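Side-chain contacts in glucosamine-6-phosphate deaminase (Thermotoga maritima, PDB 1J5X), which is a two-lobed alpha/beta protein of the SIS domain family, with a parallel beta-sheet flanked by helices in each lobe: residues 56-61 with 121-126; 64-69 with 105-110; 115-120 with 142-147. All coordinates share one frame; numbering follows the deposited sequence.

Contact 1: 56-61 with 121-126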
ATOM      1  N   LEU A  56      16.359  -5.491   3.218  1.00 17.88           N
ATOM      2  CA  LEU A  56      15.279  -5.302   4.171  1.00 17.83           C
ATOM      3  C   LEU A  56      14.428  -4.056   3.814  1.00 15.60           C
ATOM      4  O   LEU A  56      14.933  -3.105   3.214  1.00 18.85           O
ATOM      5  CB  LEU A  56      15.849  -5.058   5.569  1.00 18.70           C
ATOM      6  CG  LEU A  56      16.930  -6.024   6.082  1.00 23.11           C
ATOM      7  CD1 LEU A  56      17.200  -5.688   7.574  1.00 26.48           C
ATOM      8  CD2 LEU A  56      16.453  -7.425   5.943  1.00 24.30           C
ATOM      9  N   PHE A  57      13.141  -4.106   4.189  1.00 14.99           N
ATOM     10  CA  PHE A  57      12.195  -3.008   3.959  1.00 15.06           C
ATOM     11  C   PHE A  57      11.593  -2.826   5.344  1.00 15.95           C
ATOM     12  O   PHE A  57      10.957  -3.723   5.860  1.00 15.36           O
ATOM     13  CB  PHE A  57      11.189  -3.433   2.919  1.00 16.42           C
ATOM     14  CG  PHE A  57      11.829  -3.638   1.565  1.00 16.33           C
ATOM     15  CD1 PHE A  57      12.414  -4.882   1.226  1.00 18.83           C
ATOM     16  CD2 PHE A  57      11.903  -2.587   0.674  1.00 18.53           C
ATOM     17  CE1 PHE A  57      13.065  -5.040  -0.022  1.00 17.50           C
ATOM     18  CE2 PHE A  57      12.545  -2.724  -0.574  1.00 21.22           C
ATOM     19  CZ  PHE A  57      13.125  -3.960  -0.912  1.00 19.07           C
ATOM     20  N   VAL A  58      11.784  -1.635   5.939  1.00 16.22           N
ATOM     21  CA  VAL A  58      11.398  -1.486   7.364  1.00 15.04           C
ATOM     22  C   VAL A  58      10.523  -0.246   7.545  1.00 16.01           C
ATOM     23  O   VAL A  58      10.905   0.818   7.066  1.00 17.07           O
ATOM     24  CB  VAL A  58      12.730  -1.282   8.185  1.00 15.31           C
ATOM     25  CG1 VAL A  58      12.445  -1.051   9.666  1.00 14.36           C
ATOM     26  CG2 VAL A  58      13.663  -2.555   7.987  1.00 17.00           C
ATOM     27  N   GLY A  59       9.399  -0.371   8.235  1.00 16.09           N
ATOM     28  CA  GLY A  59       8.554   0.819   8.390  1.00 19.31           C
ATOM     29  C   GLY A  59       7.419   0.556   9.349  1.00 19.96           C
ATOM     30  O   GLY A  59       7.341  -0.553   9.856  1.00 16.64           O
ATOM     31  N   CYS A  60       6.556   1.561   9.591  1.00 15.45           N
ATOM     32  CA  CYS A  60       5.418   1.450  10.515  1.00 15.13           C
ATOM     33  C   CYS A  60       4.091   1.817   9.875  1.00 14.70           C
ATOM     34  O   CYS A  60       4.047   2.760   9.051  1.00 16.50           O
ATOM     35  CB  CYS A  60       5.579   2.401  11.723  1.00 14.53           C
ATOM     36  SG  CYS A  60       7.117   2.154  12.664  1.00 20.19           S
ATOM     37  N   GLY A  61       3.048   1.082  10.242  1.00 16.54           N
ATOM     38  CA  GLY A  61       1.687   1.394   9.756  1.00 14.95           C
ATOM     39  C   GLY A  61       1.612   1.312   8.239  1.00 19.65           C
ATOM     40  O   GLY A  61       2.051   0.285   7.645  1.00 15.39           O
ATOM     41  N   ASP A 121      19.391   3.479  13.404  1.00 24.20           N
ATOM     42  CA  ASP A 121      20.601   3.406  14.205  1.00 25.68           C
ATOM     43  C   ASP A 121      21.086   1.945  14.454  1.00 25.55           C
ATOM     44  O   ASP A 121      22.254   1.599  14.297  1.00 24.76           O
ATOM     45  CB  ASP A 121      20.356   4.122  15.517  1.00 31.69           C
ATOM     46  CG  ASP A 121      21.641   4.612  16.130  1.00 39.71           C
ATOM     47  OD1 ASP A 121      22.330   5.460  15.476  1.00 44.19           O
ATOM     48  OD2 ASP A 121      21.969   4.124  17.237  1.00 43.49           O
ATOM     49  N   VAL A 122      20.162   1.094  14.835  1.00 23.41           N
ATOM     50  CA  VAL A 122      20.469  -0.314  15.053  1.00 23.37           C
ATOM     51  C   VAL A 122      21.044  -0.927  13.749  1.00 21.70           C
ATOM     52  O   VAL A 122      22.053  -1.647  13.771  1.00 23.53           O
ATOM     53  CB  VAL A 122      19.147  -1.081  15.436  1.00 21.74           C
ATOM     54  CG1 VAL A 122      19.317  -2.607  15.200  1.00 22.69           C
ATOM     55  CG2 VAL A 122      18.791  -0.825  16.900  1.00 22.97           C
ATOM     56  N   LEU A 123      20.416  -0.651  12.610  1.00 21.69           N
ATOM     57  CA  LEU A 123      20.883  -1.286  11.364  1.00 22.85           C
ATOM     58  C   LEU A 123      22.251  -0.776  10.975  1.00 25.69           C
ATOM     59  O   LEU A 123      23.106  -1.551  10.512  1.00 23.36           O
ATOM     60  CB  LEU A 123      19.895  -1.053  10.208  1.00 21.10           C
ATOM     61  CG  LEU A 123      18.624  -1.868  10.434  1.00 21.92           C
ATOM     62  CD1 LEU A 123      17.435  -1.302   9.617  1.00 21.10           C
ATOM     63  CD2 LEU A 123      18.923  -3.344  10.012  1.00 22.48           C
ATOM     64  N   LYS A 124      22.471   0.514  11.189  1.00 24.77           N
ATOM     65  CA  LYS A 124      23.765   1.089  10.829  1.00 27.89           C
ATOM     66  C   LYS A 124      24.858   0.512  11.704  1.00 29.90           C
ATOM     67  O   LYS A 124      25.956   0.272  11.237  1.00 33.22           O
ATOM     68  CB  LYS A 124      23.734   2.623  10.955  1.00 25.34           C
ATOM     69  CG  LYS A 124      23.100   3.333   9.730  1.00 29.14           C
ATOM     70  CD  LYS A 124      22.781   4.811   9.991  1.00 31.65           C
ATOM     71  CE  LYS A 124      24.001   5.690   9.927  1.00 37.10           C
ATOM     72  NZ  LYS A 124      23.672   7.097  10.413  1.00 40.56           N
ATOM     73  N   LYS A 125      24.555   0.284  12.972  1.00 32.46           N
ATOM     74  CA  LYS A 125      25.526  -0.295  13.881  1.00 35.45           C
ATOM     75  C   LYS A 125      25.748  -1.771  13.597  1.00 37.12           C
ATOM     76  O   LYS A 125      26.722  -2.344  14.084  1.00 39.47           O
ATOM     77  CB  LYS A 125      25.103  -0.102  15.330  1.00 37.19           C
ATOM     78  CG  LYS A 125      25.165   1.353  15.784  1.00 41.80           C
ATOM     79  CD  LYS A 125      24.604   1.494  17.180  1.00 45.55           C
ATOM     80  CE  LYS A 125      24.604   2.952  17.694  1.00 46.07           C
ATOM     81  NZ  LYS A 125      23.966   2.946  19.058  1.00 48.12           N
ATOM     82  N   ARG A 126      24.868  -2.381  12.809  1.00 36.01           N
ATOM     83  CA  ARG A 126      25.009  -3.782  12.415  1.00 36.59           C
ATOM     84  C   ARG A 126      25.514  -3.936  10.970  1.00 36.45           C
ATOM     85  O   ARG A 126      25.219  -4.907  10.306  1.00 35.08           O
ATOM     86  CB  ARG A 126      23.678  -4.541  12.546  1.00 37.51           C
ATOM     87  CG  ARG A 126      23.229  -4.784  13.978  1.00 42.16           C
ATOM     88  CD  ARG A 126      22.199  -5.924  13.994  1.00 47.71           C
ATOM     89  NE  ARG A 126      21.417  -5.991  15.234  1.00 52.69           N
ATOM     90  CZ  ARG A 126      20.548  -6.962  15.544  1.00 53.05           C
ATOM     91  NH1 ARG A 126      20.331  -7.978  14.710  1.00 52.78           N
ATOM     92  NH2 ARG A 126      19.891  -6.922  16.697  1.00 52.21           N
TER

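Contact 2: 64-69 with 105-110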
ATOM      1  N   TYR A  64       4.727   0.332   6.741  1.00 17.48           N
ATOM      2  CA  TYR A  64       5.106  -1.076   6.847  1.00 16.72           C
ATOM      3  C   TYR A  64       4.357  -1.766   5.734  1.00 17.10           C
ATOM      4  O   TYR A  64       4.875  -2.699   5.103  1.00 17.17           O
ATOM      5  CB  TYR A  64       4.700  -1.696   8.204  1.00 16.92           C
ATOM      6  CG  TYR A  64       4.708  -3.218   8.185  1.00 15.79           C
ATOM      7  CD1 TYR A  64       5.920  -3.932   8.168  1.00 16.43           C
ATOM      8  CD2 TYR A  64       3.481  -3.919   8.056  1.00 17.16           C
ATOM      9  CE1 TYR A  64       5.950  -5.333   7.998  1.00 22.25           C
ATOM     10  CE2 TYR A  64       3.494  -5.360   7.868  1.00 23.16           C
ATOM     11  CZ  TYR A  64       4.740  -6.028   7.827  1.00 26.58           C
ATOM     12  OH  TYR A  64       4.803  -7.381   7.504  1.00 25.60           O
ATOM     13  N   ASN A  65       3.098  -1.384   5.519  1.00 17.07           N
ATOM     14  CA  ASN A  65       2.376  -2.043   4.418  1.00 16.10           C
ATOM     15  C   ASN A  65       3.041  -1.801   3.073  1.00 16.48           C
ATOM     16  O   ASN A  65       3.013  -2.685   2.180  1.00 18.03           O
ATOM     17  CB  ASN A  65       0.907  -1.572   4.367  1.00 17.87           C
ATOM     18  CG  ASN A  65       0.149  -1.966   5.634  1.00 20.28           C
ATOM     19  OD1 ASN A  65       0.388  -3.028   6.219  1.00 18.40           O
ATOM     20  ND2 ASN A  65      -0.782  -1.130   6.039  1.00 18.79           N
ATOM     21  N   LEU A  66       3.626  -0.621   2.910  1.00 14.68           N
ATOM     22  CA  LEU A  66       4.312  -0.231   1.703  1.00 18.11           C
ATOM     23  C   LEU A  66       5.572  -1.122   1.590  1.00 16.64           C
ATOM     24  O   LEU A  66       5.845  -1.722   0.526  1.00 18.85           O
ATOM     25  CB  LEU A  66       4.686   1.240   1.825  1.00 18.00           C
ATOM     26  CG  LEU A  66       5.460   1.884   0.688  1.00 20.98           C
ATOM     27  CD1 LEU A  66       4.754   1.656  -0.595  1.00 23.13           C
ATOM     28  CD2 LEU A  66       5.642   3.439   0.979  1.00 19.78           C
ATOM     29  N   ALA A  67       6.306  -1.255   2.696  1.00 15.59           N
ATOM     30  CA  ALA A  67       7.544  -2.077   2.775  1.00 15.53           C
ATOM     31  C   ALA A  67       7.220  -3.532   2.414  1.00 16.47           C
ATOM     32  O   ALA A  67       7.949  -4.177   1.675  1.00 16.79           O
ATOM     33  CB  ALA A  67       8.129  -2.041   4.222  1.00 14.91           C
ATOM     34  N   LEU A  68       6.113  -4.043   2.935  1.00 15.21           N
ATOM     35  CA  LEU A  68       5.718  -5.411   2.628  1.00 16.59           C
ATOM     36  C   LEU A  68       5.439  -5.558   1.126  1.00 18.28           C
ATOM     37  O   LEU A  68       5.975  -6.474   0.470  1.00 19.06           O
ATOM     38  CB  LEU A  68       4.465  -5.791   3.403  1.00 18.67           C
ATOM     39  CG  LEU A  68       3.929  -7.180   3.117  1.00 18.95           C
ATOM     40  CD1 LEU A  68       4.954  -8.263   3.549  1.00 19.76           C
ATOM     41  CD2 LEU A  68       2.634  -7.370   3.933  1.00 20.58           C
ATOM     42  N   THR A  69       4.631  -4.650   0.583  1.00 16.71           N
ATOM     43  CA  THR A  69       4.284  -4.712  -0.838  1.00 18.22           C
ATOM     44  C   THR A  69       5.515  -4.658  -1.736  1.00 18.57           C
ATOM     45  O   THR A  69       5.661  -5.496  -2.641  1.00 16.16           O
ATOM     46  CB  THR A  69       3.333  -3.574  -1.211  1.00 17.75           C
ATOM     47  OG1 THR A  69       2.204  -3.613  -0.304  1.00 15.91           O
ATOM     48  CG2 THR A  69       2.790  -3.805  -2.691  1.00 17.63           C
ATOM     49  N   PHE A 105      15.887  -0.503   3.375  1.00 19.61           N
ATOM     50  CA  PHE A 105      15.111   0.670   2.984  1.00 18.65           C
ATOM     51  C   PHE A 105      14.284   0.963   4.245  1.00 18.63           C
ATOM     52  O   PHE A 105      13.544   0.108   4.752  1.00 16.65           O
ATOM     53  CB  PHE A 105      14.134   0.407   1.832  1.00 17.32           C
ATOM     54  CG  PHE A 105      14.790   0.265   0.468  1.00 20.58           C
ATOM     55  CD1 PHE A 105      15.534  -0.888   0.132  1.00 21.56           C
ATOM     56  CD2 PHE A 105      14.596   1.248  -0.491  1.00 22.16           C
ATOM     57  CE1 PHE A 105      16.063  -1.027  -1.184  1.00 20.43           C
ATOM     58  CE2 PHE A 105      15.114   1.106  -1.779  1.00 23.30           C
ATOM     59  CZ  PHE A 105      15.841  -0.030  -2.113  1.00 22.09           C
ATOM     60  N   LEU A 106      14.418   2.185   4.758  1.00 17.23           N
ATOM     61  CA  LEU A 106      13.671   2.639   5.971  1.00 18.58           C
ATOM     62  C   LEU A 106      12.589   3.662   5.503  1.00 19.15           C
ATOM     63  O   LEU A 106      12.911   4.602   4.777  1.00 20.82           O
ATOM     64  CB  LEU A 106      14.664   3.335   6.934  1.00 19.66           C
ATOM     65  CG  LEU A 106      15.638   2.537   7.811  1.00 26.18           C
ATOM     66  CD1 LEU A 106      14.935   2.011   9.010  1.00 28.70           C
ATOM     67  CD2 LEU A 106      16.290   1.413   7.006  1.00 23.83           C
ATOM     68  N   PHE A 107      11.330   3.451   5.873  1.00 16.75           N
ATOM     69  CA  PHE A 107      10.238   4.309   5.430  1.00 18.37           C
ATOM     70  C   PHE A 107       9.612   5.109   6.569  1.00 16.65           C
ATOM     71  O   PHE A 107       9.214   4.546   7.578  1.00 18.86           O
ATOM     72  CB  PHE A 107       9.093   3.482   4.842  1.00 17.56           C
ATOM     73  CG  PHE A 107       9.475   2.642   3.646  1.00 19.48           C
ATOM     74  CD1 PHE A 107      10.188   1.462   3.813  1.00 17.90           C
ATOM     75  CD2 PHE A 107       9.122   3.057   2.350  1.00 20.50           C
ATOM     76  CE1 PHE A 107      10.563   0.696   2.690  1.00 16.16           C
ATOM     77  CE2 PHE A 107       9.483   2.297   1.190  1.00 19.77           C
ATOM     78  CZ  PHE A 107      10.213   1.107   1.367  1.00 16.68           C
ATOM     79  N   SER A 108       9.515   6.411   6.379  1.00 19.57           N
ATOM     80  CA  SER A 108       8.810   7.257   7.387  1.00 17.56           C
ATOM     81  C   SER A 108       8.467   8.505   6.561  1.00 17.73           C
ATOM     82  O   SER A 108       9.360   9.257   6.197  1.00 18.53           O
ATOM     83  CB  SER A 108       9.739   7.666   8.554  1.00 23.06           C
ATOM     84  OG  SER A 108       9.017   8.670   9.334  1.00 17.86           O
ATOM     85  N   ARG A 109       7.195   8.670   6.286  1.00 19.84           N
ATOM     86  CA  ARG A 109       6.718   9.800   5.477  1.00 20.48           C
ATOM     87  C   ARG A 109       7.215  11.123   6.073  1.00 21.09           C
ATOM     88  O   ARG A 109       7.834  11.917   5.368  1.00 19.85           O
ATOM     89  CB  ARG A 109       5.206   9.781   5.452  1.00 20.75           C
ATOM     90  CG  ARG A 109       4.585  10.972   4.679  1.00 22.08           C
ATOM     91  CD  ARG A 109       3.081  10.814   4.567  1.00 26.19           C
ATOM     92  NE  ARG A 109       2.409  10.595   5.853  1.00 29.48           N
ATOM     93  CZ  ARG A 109       1.142  10.922   6.099  1.00 31.31           C
ATOM     94  NH1 ARG A 109       0.414  11.499   5.157  1.00 26.91           N
ATOM     95  NH2 ARG A 109       0.576  10.613   7.261  1.00 28.87           N
ATOM     96  N   THR A 110       6.953  11.345   7.372  1.00 20.66           N
ATOM     97  CA  THR A 110       7.387  12.629   8.004  1.00 22.40           C
ATOM     98  C   THR A 110       8.885  12.617   8.270  1.00 21.44           C
ATOM     99  O   THR A 110       9.533  13.666   8.464  1.00 23.44           O
ATOM    100  CB  THR A 110       6.662  12.915   9.373  1.00 22.48           C
ATOM    101  OG1 THR A 110       7.054  11.923  10.324  1.00 25.28           O
ATOM    102  CG2 THR A 110       5.131  12.949   9.210  1.00 26.14           C
TER

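Contact 3: 115-120 with 142-147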
ATOM      1  N   GLU A 115      10.443   5.030  16.018  1.00 18.19           N
ATOM      2  CA  GLU A 115      10.819   3.631  15.784  1.00 18.58           C
ATOM      3  C   GLU A 115      11.698   3.463  14.541  1.00 17.99           C
ATOM      4  O   GLU A 115      12.589   2.630  14.522  1.00 18.01           O
ATOM      5  CB  GLU A 115       9.535   2.820  15.668  1.00 17.00           C
ATOM      6  CG  GLU A 115       8.845   2.650  16.999  1.00 18.18           C
ATOM      7  CD  GLU A 115       7.405   2.250  16.792  1.00 23.23           C
ATOM      8  OE1 GLU A 115       7.202   1.082  16.348  1.00 22.45           O
ATOM      9  OE2 GLU A 115       6.476   3.069  17.006  1.00 24.83           O
ATOM     10  N   VAL A 116      11.467   4.286  13.511  1.00 19.12           N
ATOM     11  CA  VAL A 116      12.226   4.154  12.260  1.00 17.66           C
ATOM     12  C   VAL A 116      13.613   4.696  12.474  1.00 18.25           C
ATOM     13  O   VAL A 116      14.577   4.170  11.934  1.00 15.33           O
ATOM     14  CB  VAL A 116      11.483   4.892  11.092  1.00 17.75           C
ATOM     15  CG1 VAL A 116      12.302   4.805   9.763  1.00 17.65           C
ATOM     16  CG2 VAL A 116      10.148   4.243  10.898  1.00 16.42           C
ATOM     17  N   LEU A 117      13.722   5.794  13.266  1.00 17.92           N
ATOM     18  CA  LEU A 117      15.031   6.343  13.553  1.00 18.65           C
ATOM     19  C   LEU A 117      15.827   5.389  14.466  1.00 16.88           C
ATOM     20  O   LEU A 117      17.059   5.225  14.342  1.00 18.07           O
ATOM     21  CB  LEU A 117      14.878   7.742  14.218  1.00 22.29           C
ATOM     22  CG  LEU A 117      14.388   8.729  13.142  1.00 24.68           C
ATOM     23  CD1 LEU A 117      14.005  10.067  13.899  1.00 30.41           C
ATOM     24  CD2 LEU A 117      15.493   8.950  12.113  1.00 27.56           C
ATOM     25  N   LEU A 118      15.132   4.745  15.393  1.00 18.17           N
ATOM     26  CA  LEU A 118      15.860   3.797  16.243  1.00 18.24           C
ATOM     27  C   LEU A 118      16.325   2.633  15.381  1.00 19.30           C
ATOM     28  O   LEU A 118      17.456   2.143  15.537  1.00 17.21           O
ATOM     29  CB  LEU A 118      14.973   3.253  17.348  1.00 20.26           C
ATOM     30  CG  LEU A 118      14.640   4.322  18.417  1.00 20.43           C
ATOM     31  CD1 LEU A 118      13.515   3.831  19.328  1.00 23.95           C
ATOM     32  CD2 LEU A 118      15.902   4.614  19.222  1.00 25.75           C
ATOM     33  N   ALA A 119      15.438   2.178  14.500  1.00 17.70           N
ATOM     34  CA  ALA A 119      15.808   1.067  13.601  1.00 18.74           C
ATOM     35  C   ALA A 119      17.010   1.433  12.739  1.00 18.56           C
ATOM     36  O   ALA A 119      17.914   0.634  12.518  1.00 19.09           O
ATOM     37  CB  ALA A 119      14.555   0.672  12.705  1.00 17.00           C
ATOM     38  N   ASN A 120      17.015   2.664  12.202  1.00 18.15           N
ATOM     39  CA  ASN A 120      18.099   3.129  11.378  1.00 20.55           C
ATOM     40  C   ASN A 120      19.410   3.042  12.156  1.00 22.47           C
ATOM     41  O   ASN A 120      20.437   2.592  11.651  1.00 20.99           O
ATOM     42  CB  ASN A 120      17.800   4.608  10.961  1.00 20.70           C
ATOM     43  CG  ASN A 120      18.888   5.187  10.085  1.00 23.38           C
ATOM     44  OD1 ASN A 120      19.203   4.632   9.010  1.00 23.03           O
ATOM     45  ND2 ASN A 120      19.459   6.354  10.523  1.00 23.13           N
ATOM     46  N   ALA A 142      16.043  11.913   6.741  1.00 22.13           N
ATOM     47  CA  ALA A 142      16.766  12.454   5.601  1.00 22.36           C
ATOM     48  C   ALA A 142      18.204  12.741   5.990  1.00 22.68           C
ATOM     49  O   ALA A 142      19.141  12.535   5.205  1.00 24.86           O
ATOM     50  CB  ALA A 142      16.085  13.775   5.060  1.00 22.75           C
ATOM     51  N   LYS A 143      18.384  13.175   7.229  1.00 23.65           N
ATOM     52  CA  LYS A 143      19.716  13.535   7.686  1.00 24.20           C
ATOM     53  C   LYS A 143      20.526  12.404   8.314  1.00 23.59           C
ATOM     54  O   LYS A 143      21.750  12.486   8.300  1.00 25.06           O
ATOM     55  CB  LYS A 143      19.602  14.705   8.699  1.00 27.19           C
ATOM     56  CG  LYS A 143      19.169  16.010   8.070  1.00 29.32           C
ATOM     57  CD  LYS A 143      18.632  17.031   9.131  1.00 32.25           C
ATOM     58  CE  LYS A 143      18.572  18.477   8.522  1.00 33.03           C
ATOM     59  NZ  LYS A 143      17.810  19.424   9.428  1.00 30.56           N
ATOM     60  N   GLU A 144      19.861  11.339   8.803  1.00 22.60           N
ATOM     61  CA  GLU A 144      20.562  10.226   9.498  1.00 22.32           C
ATOM     62  C   GLU A 144      20.728   8.913   8.732  1.00 22.86           C
ATOM     63  O   GLU A 144      21.492   8.035   9.161  1.00 22.87           O
ATOM     64  CB  GLU A 144      19.858   9.968  10.821  1.00 23.73           C
ATOM     65  CG  GLU A 144      20.145  11.107  11.852  1.00 27.22           C
ATOM     66  CD  GLU A 144      19.154  11.134  13.009  1.00 30.61           C
ATOM     67  OE1 GLU A 144      18.804  10.051  13.522  1.00 27.42           O
ATOM     68  OE2 GLU A 144      18.709  12.257  13.431  1.00 30.57           O
ATOM     69  N   SER A 145      20.028   8.788   7.615  1.00 21.34           N
ATOM     70  CA  SER A 145      20.155   7.565   6.832  1.00 25.34           C
ATOM     71  C   SER A 145      21.425   7.724   6.005  1.00 25.85           C
ATOM     72  O   SER A 145      21.897   8.854   5.779  1.00 26.05           O
ATOM     73  CB  SER A 145      18.935   7.389   5.927  1.00 22.95           C
ATOM     74  OG  SER A 145      18.773   8.479   4.998  1.00 23.13           O
ATOM     75  N   ASP A 146      21.996   6.612   5.553  1.00 22.37           N
ATOM     76  CA  ASP A 146      23.180   6.659   4.729  1.00 25.05           C
ATOM     77  C   ASP A 146      22.925   7.237   3.342  1.00 26.18           C
ATOM     78  O   ASP A 146      23.783   7.935   2.788  1.00 26.08           O
ATOM     79  CB  ASP A 146      23.760   5.256   4.535  1.00 25.12           C
ATOM     80  CG  ASP A 146      24.350   4.681   5.796  1.00 30.29           C
ATOM     81  OD1 ASP A 146      25.074   5.413   6.492  1.00 30.26           O
ATOM     82  OD2 ASP A 146      24.110   3.495   6.100  1.00 28.94           O
ATOM     83  N   LEU A 147      21.741   6.957   2.788  1.00 22.59           N
ATOM     84  CA  LEU A 147      21.382   7.350   1.430  1.00 25.47           C
ATOM     85  C   LEU A 147      19.934   7.837   1.467  1.00 27.43           C
ATOM     86  O   LEU A 147      18.966   7.054   1.352  1.00 24.62           O
ATOM     87  CB  LEU A 147      21.483   6.116   0.490  1.00 28.91           C
ATOM     88  CG  LEU A 147      22.868   5.482   0.277  1.00 29.95           C
ATOM     89  CD1 LEU A 147      22.740   4.126  -0.409  1.00 33.93           C
ATOM     90  CD2 LEU A 147      23.727   6.403  -0.559  1.00 29.46           C
TER
HETATM   91  O   HOH W   1      18.741   7.442  13.082  1.00 23.03           O

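Contact 1: 56-61 with 121-126
L56 and V58 meet L123 in a small, fully buried apolar contact between strand 54-59 and helix 114-125, where the helix packs on one face of a parallel sheet. The touching is done by methyl groups. CD1 of L56 comes within 3.8 Å of CD2 of L123 as the two leucine side chains slant past each other, and CG2 of V58 lies more loosely, 4.3 Å from CD1 of L123. The forked end of L123 is thus divided between two residues of one strand, one methyl turned to each. Its CG stands opposite its own carbonyl carbon (chi1 -71°), and the extended side chain reaches toward the sheet. The backbones stay well apart, with 10.0 Å between the CA atoms of L56 and L123, so side chains alone bridge the gap. The sheet is that of a flavodoxin-like, doubly wound alpha/beta fold with strand order 2-1-3-4-5. In it F57, between the two touching strand residues, points to the other face and packs on helix 62-78. L123 also rests on A104 and L106 of the neighbouring strand 102-107, while V90 of helix 87-91 touches both L123 and V58.

Contact 2: 64-69 with 105-110
F107 extends its ring from strand 102-107 onto helix 62-78, where L66 and A67 receive it. From CB the side chain turns so that CG lies opposite the carbonyl carbon (chi1 -60°), which directs the ring to the helix, and from there the two sides of the ring have different partners. On one side, CD2 comes within 3.8 Å of the CD2 methyl of L66, and CE2 lies 4.1 Å from CG of the same leucine. On the other side, CD1 and CE1 meet A67: CE1 is 4.0 Å from its CB and 4.1 Å from its CA, a close approach to the helix backbone that the small alanine permits. Both helix residues come at the ring obliquely, and the L66 side chain lies nearly perpendicular to that of F107. CG of L66 is anti to its backbone N (chi1 178°), which carries the branch over to the ring. No polar bond joins the two segments. Within the helix, the O of N65 is gripped twice by T69, whose N and OG1 arrive from opposite faces of the carbonyl plane, OG1 at 2.8 Å. F57 of strand 54-59 lies against both A67 and F107, and its ring stacks on that of F105. Helix 162-179 also packs here, with L171 against F107 and I167 and L168 against L66, so F107 touches both helices and strand 54-59.

Contact 3: 115-120 with 142-147
N120 of helix 114-125 reaches E144 and S145 at the end of helix 140-144, joining two consecutive helices on one face of the flavodoxin-like sheet, with strand 128-134 between them in the chain. The direct polar link is a nearly straight hydrogen bond from N120 ND2 to the O of E144, 3.0 Å long with an N-H...O angle of 167°. The acceptor lies in the plane of the N120 amide, yet the donor stands above the E144 carbonyl plane, away from its lone pairs. That oxygen has a second partner in K124 NZ, so the helix-end carbonyl is held by two donors. At the other end of the amide, OD1 bonds to T130 OG1 of strand 128-134, so bonds from both ends fix the amide's rotation. N120 has CG anti to its backbone N (chi1 -180°), which swings the amide toward the short helix. OE2 of E144 makes a salt bridge with R140 NE, and S145 OG bonds back to the O of L141. Van der Waals contacts add to this: OD1 of N120 lies 3.8 Å from CA of S145, and CD2 of L117 lies 3.8 Å from OE1 of E144, the two side chains set crosswise. Water completes the junction: one molecule accepts from N120 ND2 at 2.9 Å while donating to the O of L117 at 3.1 Å and to OE1 of E144 at 2.6 Å.

Overall arrangement
All three contacts belong to the SIS domain and to one parallel sheet. Contacts 1 and 2 use its adjacent strands 54-59 and 102-107 from opposite faces, their centres about 10 Å apart. Between the strands, F105 probably makes backbone hydrogen bonds from its O to V58 N (2.7 Å) and from its N to L56 O (2.8 Å). Contacts 1 and 3 share helix 114-125 and lie about 7 Å apart between centres; CG1 of V58 reaches to 4.1 Å from CB of A119. Contact 2 is about 12 Å from contact 3, centre to centre, and L106, beside F107, faces the shared helix, its CD1 3.9 Å from CB of A119.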